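Local structure of Poly(A) ribonuclease pop2 (Schizosaccharomyces pombe, 2P51) at residues T29-E34 with W106-T111; I85-L90 with K135-V140; E190-I195 with N267-L272; Q221-D226 with A246-E251. The protein catalyses the 3'-to-5' removal of poly(A) tails from mRNA, releasing 5'-AMP, as the metal-dependent catalytic component of the CCR4-NOT deadenylase complex. All coordinates share one frame; numbering follows the deposited sequence. Where two conformers were deposited one is given.

Interaction 1. Residues T29-E34 with W106-T111; sequences TNLQQE and WQFNFT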
# COMPACT_ATOMS: atom_id res chain seq x y z
N THR A 29 -17.18 -8.99 7.29
CA THR A 29 -18.43 -8.65 7.98
C THR A 29 -18.73 -7.15 8.04
O THR A 29 -19.88 -6.76 8.22
CB THR A 29 -18.45 -9.23 9.41
OG1 THR A 29 -17.22 -8.88 10.06
CG2 THR A 29 -18.49 -10.74 9.41
N ASN A 30 -17.69 -6.31 7.88
CA ASN A 30 -17.94 -4.87 7.95
C ASN A 30 -17.32 -4.15 6.74
O ASN A 30 -17.22 -2.92 6.76
CB ASN A 30 -17.46 -4.30 9.28
CG ASN A 30 -15.96 -4.43 9.43
OD1 ASN A 30 -15.31 -5.24 8.77
ND2 ASN A 30 -15.40 -3.60 10.32
N LEU A 31 -17.01 -4.91 5.71
CA LEU A 31 -16.44 -4.30 4.48
C LEU A 31 -17.28 -3.18 3.92
O LEU A 31 -16.78 -2.08 3.62
CB LEU A 31 -16.25 -5.39 3.41
CG LEU A 31 -15.77 -4.86 2.04
CD1 LEU A 31 -14.40 -4.22 2.14
CD2 LEU A 31 -15.81 -6.01 1.05
N GLN A 32 -18.57 -3.46 3.79
CA GLN A 32 -19.38 -2.44 3.12
C GLN A 32 -19.52 -1.17 3.94
O GLN A 32 -19.44 -0.03 3.46
CB GLN A 32 -20.77 -3.02 2.77
CG GLN A 32 -21.62 -2.03 2.03
CD GLN A 32 -21.40 -2.00 0.53
OE1 GLN A 32 -20.57 -1.22 0.03
NE2 GLN A 32 -22.15 -2.84 -0.18
N GLN A 33 -19.71 -1.33 5.26
CA GLN A 33 -19.83 -0.18 6.16
C GLN A 33 -18.59 0.69 6.15
O GLN A 33 -18.58 1.92 6.12
CB GLN A 33 -20.12 -0.75 7.57
CG GLN A 33 -20.26 0.19 8.71
CD GLN A 33 -20.56 -0.48 10.05
OE1 GLN A 33 -19.70 -1.08 10.71
NE2 GLN A 33 -21.83 -0.35 10.45
N GLU A 34 -17.43 -0.01 6.19
CA GLU A 34 -16.20 0.76 6.27
C GLU A 34 -15.93 1.45 4.94
O GLU A 34 -15.46 2.60 4.93
CB GLU A 34 -15.05 -0.16 6.72
CG GLU A 34 -15.25 -0.64 8.17
CD GLU A 34 -15.30 0.51 9.17
OE1 GLU A 34 -14.58 1.55 9.05
OE2 GLU A 34 -16.11 0.37 10.11
N TRP A 106 -7.25 2.74 7.95
CA TRP A 106 -8.03 1.53 7.84
C TRP A 106 -7.09 0.37 7.50
O TRP A 106 -6.16 0.56 6.70
CB TRP A 106 -9.06 1.62 6.71
CG TRP A 106 -10.30 2.39 7.10
CD1 TRP A 106 -11.47 1.82 7.55
CD2 TRP A 106 -10.51 3.81 7.09
NE1 TRP A 106 -12.39 2.81 7.83
CE2 TRP A 106 -11.84 4.02 7.55
CE3 TRP A 106 -9.73 4.91 6.75
CZ2 TRP A 106 -12.39 5.30 7.67
CZ3 TRP A 106 -10.26 6.19 6.86
CH2 TRP A 106 -11.58 6.37 7.32
N GLN A 107 -7.40 -0.77 8.07
CA GLN A 107 -6.65 -1.97 7.78
C GLN A 107 -7.63 -3.03 7.28
O GLN A 107 -8.42 -3.56 8.04
CB GLN A 107 -5.96 -2.43 9.06
CG GLN A 107 -5.16 -3.71 8.95
CD GLN A 107 -4.15 -3.75 10.11
OE1 GLN A 107 -3.01 -3.31 9.87
NE2 GLN A 107 -4.56 -4.28 11.24
N PHE A 108 -7.53 -3.38 5.99
CA PHE A 108 -8.37 -4.37 5.35
C PHE A 108 -7.68 -5.72 5.46
O PHE A 108 -6.52 -5.83 5.03
CB PHE A 108 -8.55 -4.02 3.86
CG PHE A 108 -9.35 -2.74 3.69
CD1 PHE A 108 -10.72 -2.81 3.50
CD2 PHE A 108 -8.75 -1.50 3.75
CE1 PHE A 108 -11.45 -1.64 3.36
CE2 PHE A 108 -9.50 -0.33 3.62
CZ PHE A 108 -10.86 -0.37 3.46
N ASN A 109 -8.35 -6.70 6.05
CA ASN A 109 -7.76 -8.02 6.29
C ASN A 109 -8.32 -9.07 5.35
O ASN A 109 -9.56 -9.25 5.35
CB ASN A 109 -8.05 -8.39 7.76
CG ASN A 109 -7.38 -7.38 8.71
OD1 ASN A 109 -6.15 -7.28 8.74
ND2 ASN A 109 -8.23 -6.65 9.43
N PHE A 110 -7.49 -9.71 4.54
CA PHE A 110 -7.96 -10.55 3.44
C PHE A 110 -7.88 -12.03 3.75
O PHE A 110 -7.08 -12.51 4.57
CB PHE A 110 -7.15 -10.24 2.17
CG PHE A 110 -7.53 -8.85 1.68
CD1 PHE A 110 -8.63 -8.67 0.85
CD2 PHE A 110 -6.82 -7.73 2.07
CE1 PHE A 110 -8.99 -7.41 0.40
CE2 PHE A 110 -7.13 -6.46 1.61
CZ PHE A 110 -8.26 -6.31 0.78
N THR A 111 -8.72 -12.78 3.04
CA THR A 111 -8.82 -14.24 3.24
C THR A 111 -7.48 -14.92 2.96
O THR A 111 -6.75 -14.61 2.01
CB THR A 111 -9.92 -14.78 2.32
OG1 THR A 111 -10.18 -16.14 2.70
CG2 THR A 111 -9.46 -14.77 0.86

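Interaction 2. Residues I85-L90 with K135-V140; sequences IIQIGL and KKHQEV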
# COMPACT_ATOMS: atom_id res chain seq x y z
N ILE A 85 -2.70 -11.72 -1.34
CA ILE A 85 -2.65 -10.57 -0.43
C ILE A 85 -3.19 -10.91 0.96
O ILE A 85 -4.12 -11.69 1.05
CB ILE A 85 -3.44 -9.40 -1.05
CG1 ILE A 85 -3.22 -8.07 -0.35
CG2 ILE A 85 -4.95 -9.70 -1.12
CD1 ILE A 85 -1.85 -7.52 -0.32
N ILE A 86 -2.56 -10.27 1.98
CA ILE A 86 -2.99 -10.53 3.37
C ILE A 86 -3.59 -9.27 3.98
O ILE A 86 -4.61 -9.38 4.70
CB ILE A 86 -1.82 -11.12 4.19
CG1 ILE A 86 -1.47 -12.54 3.70
CG2 ILE A 86 -2.13 -11.15 5.68
CD1 ILE A 86 -0.15 -13.11 4.24
N GLN A 87 -3.03 -8.10 3.75
CA GLN A 87 -3.63 -6.91 4.29
C GLN A 87 -3.40 -5.72 3.33
O GLN A 87 -2.37 -5.68 2.67
CB GLN A 87 -3.04 -6.37 5.61
CG GLN A 87 -3.35 -7.11 6.86
CD GLN A 87 -2.71 -6.51 8.09
OE1 GLN A 87 -1.55 -6.02 8.00
NE2 GLN A 87 -3.37 -6.56 9.21
N ILE A 88 -4.33 -4.78 3.30
CA ILE A 88 -4.10 -3.49 2.67
C ILE A 88 -4.37 -2.41 3.69
O ILE A 88 -5.42 -2.48 4.35
CB ILE A 88 -4.99 -3.22 1.44
CG1 ILE A 88 -4.71 -4.22 0.31
CG2 ILE A 88 -4.86 -1.77 0.96
CD1 ILE A 88 -5.62 -4.18 -0.89
N GLY A 89 -3.50 -1.43 3.81
CA GLY A 89 -3.69 -0.28 4.72
C GLY A 89 -3.95 0.98 3.92
O GLY A 89 -3.19 1.23 2.96
N LEU A 90 -5.02 1.70 4.28
CA LEU A 90 -5.31 2.97 3.64
C LEU A 90 -5.47 4.05 4.72
O LEU A 90 -6.38 3.96 5.53
CB LEU A 90 -6.59 2.90 2.80
CG LEU A 90 -6.69 1.88 1.67
CD1 LEU A 90 -8.06 1.95 1.00
CD2 LEU A 90 -5.57 2.08 0.66
N LYS A 135 -5.93 -17.23 11.92
CA LYS A 135 -7.16 -18.00 11.98
C LYS A 135 -8.35 -17.12 11.58
O LYS A 135 -9.27 -17.49 10.88
CB LYS A 135 -7.39 -18.57 13.38
CG LYS A 135 -8.67 -19.40 13.50
CD LYS A 135 -8.90 -20.00 14.85
CE LYS A 135 -7.81 -20.85 15.52
NZ LYS A 135 -7.58 -20.25 16.85
N LYS A 136 -8.33 -15.86 12.02
CA LYS A 136 -9.40 -14.93 11.70
C LYS A 136 -9.38 -14.58 10.22
O LYS A 136 -10.48 -14.44 9.65
CB LYS A 136 -9.33 -13.68 12.57
CG LYS A 136 -10.68 -12.98 12.61
CD LYS A 136 -10.71 -11.92 13.70
CE LYS A 136 -11.95 -11.03 13.60
NZ LYS A 136 -11.98 -9.99 14.67
N HIS A 137 -8.20 -14.46 9.61
CA HIS A 137 -8.19 -14.22 8.17
C HIS A 137 -8.82 -15.41 7.44
O HIS A 137 -9.42 -15.23 6.37
CB HIS A 137 -6.78 -14.01 7.65
CG HIS A 137 -6.16 -12.68 7.99
ND1 HIS A 137 -5.90 -11.69 7.03
CD2 HIS A 137 -5.74 -12.17 9.18
CE1 HIS A 137 -5.35 -10.64 7.62
NE2 HIS A 137 -5.25 -10.91 8.92
N GLN A 138 -8.68 -16.62 8.01
CA GLN A 138 -9.23 -17.77 7.30
C GLN A 138 -10.75 -17.74 7.43
O GLN A 138 -11.50 -18.07 6.50
CB GLN A 138 -8.63 -19.08 7.82
CG GLN A 138 -9.13 -20.24 6.96
CD GLN A 138 -8.55 -21.56 7.43
OE1 GLN A 138 -7.37 -21.63 7.78
NE2 GLN A 138 -9.34 -22.63 7.45
N GLU A 139 -11.21 -17.32 8.60
CA GLU A 139 -12.64 -17.33 8.87
C GLU A 139 -13.40 -16.14 8.26
O GLU A 139 -14.45 -16.42 7.66
CB GLU A 139 -12.94 -17.32 10.38
CG GLU A 139 -12.64 -18.62 11.07
CD GLU A 139 -13.42 -19.79 10.48
OE1 GLU A 139 -14.67 -19.72 10.45
OE2 GLU A 139 -12.73 -20.76 10.05
N VAL A 140 -12.91 -14.90 8.47
CA VAL A 140 -13.74 -13.76 8.00
C VAL A 140 -12.89 -12.80 7.22
O VAL A 140 -13.15 -11.61 7.11
CB VAL A 140 -14.44 -13.04 9.16
CG1 VAL A 140 -15.57 -13.90 9.74
CG2 VAL A 140 -13.48 -12.67 10.27

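Interaction 3. Residues E190-I195 with N267-L272; sequences EEFYKI and NQLYGL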
# COMPACT_ATOMS: atom_id res chain seq x y z
N GLU A 190 6.28 -1.69 -18.96
CA GLU A 190 5.67 -0.56 -19.67
C GLU A 190 4.14 -0.65 -19.63
O GLU A 190 3.49 0.38 -19.40
CB GLU A 190 6.17 -0.52 -21.12
CG GLU A 190 7.66 -0.39 -21.31
CD GLU A 190 8.45 -1.65 -21.00
OE1 GLU A 190 7.97 -2.81 -21.09
OE2 GLU A 190 9.63 -1.49 -20.59
N GLU A 191 3.59 -1.83 -19.83
CA GLU A 191 2.15 -2.04 -19.81
C GLU A 191 1.59 -1.93 -18.39
O GLU A 191 0.51 -1.39 -18.16
CB GLU A 191 1.72 -3.41 -20.38
CG GLU A 191 0.22 -3.57 -20.59
CD GLU A 191 -0.25 -4.86 -21.23
OE1 GLU A 191 0.51 -5.60 -21.89
OE2 GLU A 191 -1.46 -5.22 -21.09
N PHE A 192 2.32 -2.49 -17.43
CA PHE A 192 1.90 -2.37 -16.04
C PHE A 192 1.81 -0.90 -15.67
O PHE A 192 0.79 -0.48 -15.08
CB PHE A 192 2.91 -3.09 -15.18
CG PHE A 192 2.81 -2.85 -13.70
CD1 PHE A 192 1.88 -3.61 -12.99
CD2 PHE A 192 3.59 -1.93 -13.03
CE1 PHE A 192 1.74 -3.44 -11.62
CE2 PHE A 192 3.42 -1.75 -11.68
CZ PHE A 192 2.50 -2.48 -10.94
N TYR A 193 2.86 -0.13 -16.00
CA TYR A 193 2.92 1.27 -15.64
C TYR A 193 1.77 2.04 -16.28
O TYR A 193 1.14 2.91 -15.65
CB TYR A 193 4.26 1.82 -16.13
CG TYR A 193 4.47 3.26 -15.69
CD1 TYR A 193 4.78 3.59 -14.37
CD2 TYR A 193 4.33 4.27 -16.64
CE1 TYR A 193 4.96 4.91 -14.00
CE2 TYR A 193 4.50 5.59 -16.26
CZ TYR A 193 4.81 5.90 -14.95
OH TYR A 193 4.99 7.22 -14.61
N LYS A 194 1.47 1.76 -17.54
CA LYS A 194 0.39 2.48 -18.21
C LYS A 194 -0.95 2.29 -17.52
O LYS A 194 -1.73 3.22 -17.29
CB LYS A 194 0.30 1.95 -19.64
CG LYS A 194 -0.82 2.47 -20.48
CD LYS A 194 -0.37 2.16 -21.94
CE LYS A 194 1.16 1.98 -21.84
NZ LYS A 194 1.88 3.28 -21.81
N ILE A 195 -1.25 1.03 -17.19
CA ILE A 195 -2.55 0.77 -16.55
C ILE A 195 -2.53 1.28 -15.15
O ILE A 195 -3.52 1.84 -14.66
CB ILE A 195 -2.75 -0.77 -16.59
CG1 ILE A 195 -2.88 -1.26 -18.04
CG2 ILE A 195 -3.88 -1.19 -15.70
CD1 ILE A 195 -2.99 -2.74 -18.28
N ASN A 267 4.39 9.94 -10.13
CA ASN A 267 4.24 8.62 -10.74
C ASN A 267 5.59 7.97 -11.00
O ASN A 267 5.72 7.23 -12.00
CB ASN A 267 3.39 8.71 -12.02
CG ASN A 267 2.03 9.31 -11.72
OD1 ASN A 267 1.63 9.58 -10.59
ND2 ASN A 267 1.28 9.58 -12.76
N GLN A 268 6.58 8.18 -10.16
CA GLN A 268 7.83 7.46 -10.36
C GLN A 268 7.94 6.38 -9.27
O GLN A 268 7.95 6.72 -8.09
CB GLN A 268 9.07 8.37 -10.27
CG GLN A 268 9.04 9.59 -11.21
CD GLN A 268 8.96 9.11 -12.64
OE1 GLN A 268 9.79 8.30 -13.03
NE2 GLN A 268 7.98 9.59 -13.44
N LEU A 269 8.03 5.11 -9.65
CA LEU A 269 8.09 4.07 -8.64
C LEU A 269 9.53 3.70 -8.35
O LEU A 269 10.31 3.55 -9.31
CB LEU A 269 7.32 2.83 -9.11
CG LEU A 269 5.85 3.00 -9.47
CD1 LEU A 269 5.25 1.61 -9.64
CD2 LEU A 269 5.16 3.78 -8.38
N TYR A 270 9.92 3.54 -7.09
CA TYR A 270 11.31 3.16 -6.81
C TYR A 270 11.69 1.84 -7.44
O TYR A 270 11.00 0.85 -7.34
CB TYR A 270 11.51 3.07 -5.29
CG TYR A 270 12.96 2.73 -4.98
CD1 TYR A 270 13.93 3.70 -5.19
CD2 TYR A 270 13.30 1.48 -4.48
CE1 TYR A 270 15.25 3.38 -4.89
CE2 TYR A 270 14.60 1.17 -4.18
CZ TYR A 270 15.57 2.12 -4.40
OH TYR A 270 16.88 1.84 -4.11
N GLY A 271 12.83 1.70 -8.07
CA GLY A 271 13.41 0.45 -8.51
C GLY A 271 12.82 -0.12 -9.78
O GLY A 271 13.16 -1.23 -10.18
N LEU A 272 11.94 0.62 -10.45
CA LEU A 272 11.22 0.13 -11.62
C LEU A 272 11.27 1.09 -12.81
O LEU A 272 11.20 2.31 -12.45
CB LEU A 272 9.76 -0.11 -11.19
CG LEU A 272 9.58 -1.37 -10.31
CD1 LEU A 272 8.18 -1.46 -9.76
CD2 LEU A 272 9.95 -2.62 -11.12
O HOH W 1 2.76 9.22 -15.33

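Interaction 4. Residues Q221-D226 with A246-E251; sequences QDIADD and ARIFFE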
# COMPACT_ATOMS: atom_id res chain seq x y z
N GLN A 221 10.80 2.98 8.58
CA GLN A 221 10.88 3.21 10.03
C GLN A 221 12.10 4.04 10.41
O GLN A 221 12.02 4.87 11.34
CB GLN A 221 10.86 1.85 10.73
CG GLN A 221 10.89 2.01 12.25
CD GLN A 221 9.62 2.64 12.78
OE1 GLN A 221 8.53 2.15 12.42
NE2 GLN A 221 9.70 3.69 13.57
N ASP A 222 13.24 3.81 9.72
CA ASP A 222 14.42 4.59 10.04
C ASP A 222 14.19 6.06 9.70
O ASP A 222 14.67 6.93 10.43
CB ASP A 222 15.65 4.09 9.27
CG ASP A 222 16.08 2.72 9.72
OD1 ASP A 222 15.86 2.35 10.88
OD2 ASP A 222 16.65 1.96 8.92
N ILE A 223 13.49 6.41 8.61
CA ILE A 223 13.17 7.80 8.36
C ILE A 223 12.29 8.37 9.45
O ILE A 223 12.55 9.49 9.95
CB ILE A 223 12.44 7.95 7.03
CG1 ILE A 223 13.33 7.62 5.84
CG2 ILE A 223 11.90 9.38 6.90
CD1 ILE A 223 12.57 7.33 4.56
N ALA A 224 11.25 7.64 9.82
CA ALA A 224 10.42 8.14 10.89
C ALA A 224 11.26 8.34 12.14
O ALA A 224 11.06 9.38 12.77
CB ALA A 224 9.30 7.17 11.25
N ASP A 225 12.15 7.42 12.48
CA ASP A 225 12.86 7.68 13.73
C ASP A 225 13.70 8.95 13.62
O ASP A 225 13.81 9.81 14.51
CB ASP A 225 13.71 6.48 14.11
CG ASP A 225 12.91 5.23 14.39
OD1 ASP A 225 11.72 5.40 14.70
OD2 ASP A 225 13.40 4.08 14.34
N ASP A 226 14.33 9.09 12.46
CA ASP A 226 15.20 10.24 12.17
C ASP A 226 14.46 11.56 12.29
O ASP A 226 14.92 12.53 12.87
CB ASP A 226 15.75 10.12 10.75
CG ASP A 226 17.13 10.69 10.58
OD1 ASP A 226 17.90 10.84 11.57
OD2 ASP A 226 17.46 10.99 9.42
N ALA A 246 1.99 8.18 5.53
CA ALA A 246 1.36 9.52 5.39
C ALA A 246 2.13 10.57 6.17
O ALA A 246 2.44 11.68 5.70
CB ALA A 246 -0.07 9.47 5.89
N ARG A 247 2.44 10.23 7.43
CA ARG A 247 3.09 11.25 8.27
C ARG A 247 4.47 11.59 7.74
O ARG A 247 4.85 12.79 7.75
CB ARG A 247 3.15 10.77 9.74
CG ARG A 247 1.74 10.52 10.25
CD ARG A 247 1.72 10.06 11.68
NE ARG A 247 0.39 10.46 12.18
CZ ARG A 247 0.06 10.21 13.45
NH1 ARG A 247 0.97 9.59 14.20
NH2 ARG A 247 -1.15 10.60 13.81
N ILE A 248 5.25 10.62 7.29
CA ILE A 248 6.56 10.94 6.69
C ILE A 248 6.40 11.81 5.43
O ILE A 248 7.20 12.75 5.20
CB ILE A 248 7.34 9.65 6.42
CG1 ILE A 248 7.83 8.95 7.71
CG2 ILE A 248 8.52 9.91 5.50
CD1 ILE A 248 8.13 7.49 7.35
N PHE A 249 5.38 11.49 4.63
CA PHE A 249 5.21 12.28 3.40
C PHE A 249 5.05 13.76 3.73
O PHE A 249 5.72 14.61 3.13
CB PHE A 249 3.99 11.79 2.57
CG PHE A 249 3.71 12.72 1.38
CD1 PHE A 249 4.52 12.68 0.26
CD2 PHE A 249 2.64 13.61 1.44
CE1 PHE A 249 4.25 13.51 -0.82
CE2 PHE A 249 2.38 14.45 0.35
CZ PHE A 249 3.18 14.41 -0.76
N PHE A 250 4.16 14.10 4.68
CA PHE A 250 3.91 15.53 4.92
C PHE A 250 5.16 16.18 5.52
O PHE A 250 5.46 17.36 5.24
CB PHE A 250 2.66 15.73 5.77
CG PHE A 250 1.42 15.43 4.89
CD1 PHE A 250 0.99 16.38 4.00
CD2 PHE A 250 0.76 14.21 4.99
CE1 PHE A 250 -0.12 16.14 3.19
CE2 PHE A 250 -0.36 13.96 4.21
CZ PHE A 250 -0.79 14.93 3.33
N GLU A 251 5.89 15.40 6.34
CA GLU A 251 7.09 16.03 6.95
C GLU A 251 8.15 16.26 5.89
O GLU A 251 8.82 17.31 5.93
CB GLU A 251 7.62 15.14 8.09
CG GLU A 251 8.76 15.78 8.86
CD GLU A 251 8.43 17.08 9.56
OE1 GLU A 251 7.22 17.33 9.75
OE2 GLU A 251 9.38 17.83 9.92

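Interaction 1. Residues T29-E34 with W106-T111
The carboxylate of E34 meets the indole of W106 at its nitrogen edge, the two planes turned 43° from each other. NE1 of W106 donates to OE1 of E34 over 2.8 Å; the oxygen lies only 7° out of the ring plane, though the bond is somewhat bent, with an N-H...O angle of 149°. It is the anti lone pair of OE1, the one directed away from OE2, that accepts the hydrogen bond. A bend at the second torsion of the glutamate brings the carboxylate round to NE1, and its CB lies 4.1 Å from NE1 of W106. Here the start of helix 31-41 packs on strand 105-109 of the mixed sheet in this DEDD nuclease fold. R24 on the edge strand forms a salt bridge with OE2, so both carboxylate oxygens of this buried acid are engaged, and the arginine probably favours its charged state. A phenylalanine in place of W106 would probably leave OE1 without its indole donor inside the protein. Two residues along the strand, F108 presents its ring edge to L31: CD1 of L31 lies 4.1 Å from CE1 of F108, the side chains crossing at about a right angle. Leucine and phenylalanine suit this apolar pairing, where L150 also touches L31.

Interaction 2. Residues I85-L90 with K135-V140
Across this contact the nearest atom to the H137 imidazole is a backbone oxygen: O of I86 lies in the ring plane, 3.3 Å from CE1 of H137. I86 and Q87 both pair with E53 in a classic beta bulge, at the start of strand 87-93 in the central sheet of this DEDD nuclease, and the ring from helix 134-140 comes up against that irregularity. A polarised imidazole C-H suits such a position, since the edge can lie beside an oxygen without a conventional bond. The ring's own hydrogen bond goes elsewhere, from ND1 to the carbonyl of F110, while W27 meets it edge-to-face. The methyl branch of I86 packs on the same corner, its CG2 anti to the backbone N and 3.8 Å from CE1 of H137; the oxygen comes from the main chain, and the beta-branch adds a methyl beside it. A leucine replacing H137 would probably leave the F110 carbonyl without its ND1 partner and the I86 oxygen facing an apolar group. A glutamine suits position 87 because its amide can both donate and accept: NE2 bonds to N109 and Q237, OE1 accepts from the N of A238, and the side chain also touches E53, a ligand of one of the two magnesium ions. Nearer the backbone, the methylene CG of Q87 rests 4.1 Å from CE1 of H137.

Interaction 3. Residues E190-I195 with N267-L272
The phenol of Y193 and the phenyl ring of F192 both meet the 267-272 segment at their edges. At the Y193 ring the partner is the main-chain oxygen of N267, lying near the ring plane, 3.2 Å from CE1 of Y193 as well as within bonding distance of the hydroxyl. At the F192 ring it is a methyl: CD1 of L269 approaches CE2 of F192 at 4.3 Å. The amide of N267 is turned well away from coplanarity with the phenol, their planes 70° apart. OH of Y193 donates to O of N267 over 2.7 Å, reaching it from somewhat outside the carbonyl plane, with a C=O...donor angle of 138°. A tyrosine suits the place because its hydroxyl extends far enough from the helix to reach the loop; CG stands anti to the backbone N (chi1 -175°), a torsion that carries the hydroxyl end to the loop. These contacts fasten the last modelled segment, which follows helix 238-257 and finishes with a type II turn at L269-L272, against helix 189-199 of the nuclease fold. G271 takes a positive phi in that turn, a conformation easily reached without a side chain. One water completes the polar end: it donates to OH of Y193 at 3.1 Å and accepts from ND2 of N267 at 3.0 Å. The same asparagine holds the backbone of N203 through OD1 and P201 through ND2. On the apolar side, L269 also touches F173, and F192 also touches A174 and L177, all three residues of helix 170-181.

Interaction 4. Residues Q221-D226 with A246-E251
I248 overlaps two successive residues of the facing helix, I223 and A224, dividing its branches between them. This is helix-helix packing in the DEDD nuclease fold: the short helix 220-226 lies against the long helix 238-257, near whose start stands the metal ligand D241. The CG2 methyls of the two isoleucines meet at 3.7 Å, I223 CG2 against I248 CG2, while the side chains as a whole cross at about a right angle. In both residues that methyl is anti to the backbone N; in I248, chi1 (-70°) sets CG1 beside the N, and the extended chi2 (160°) then carries CD1 to A224. There the methyl sits 4.1 Å from CB of A224 and 4.0 Å from the backbone N of A224. The CA atoms of A224 and I248 are 6.4 Å apart, and the small methyl of alanine lets the helices come this close, with CD1 of I248 lying against it. The beta-branched isoleucines, stiff within a helix, offer two apolar arms each; I223 also packs on M210 and I248 on I206, both of helix 206-213. Acidic residues D222, D225 and D226 take the exposed side of the short helix. One of them is tied along it, with NE2 of Q221 donating to OD1 of D225 at 2.9 Å from above the carboxylate plane.

How the interactions relate
Interactions 1 and 2 are neighbours, their centres 8 Å apart, because strands 105-109 and 87-93 lie side by side in the mixed sheet; F108 N and I88 O, 2.8 Å apart, probably form one of the hydrogen bonds joining them. Their segments alternate along the chain, and through them helices 31-41 and 134-140 both pack on this part of the sheet. Interactions 3 and 4 follow later in sequence, with 4 nested inside the loop that 3 closes, and their centres are 24 Å apart. Interaction 3 lies across the chain's centre from both 1 and 2. It joins the last modelled segment to a helix and 4 joins two helices, all in the fold that holds the two magnesium ions.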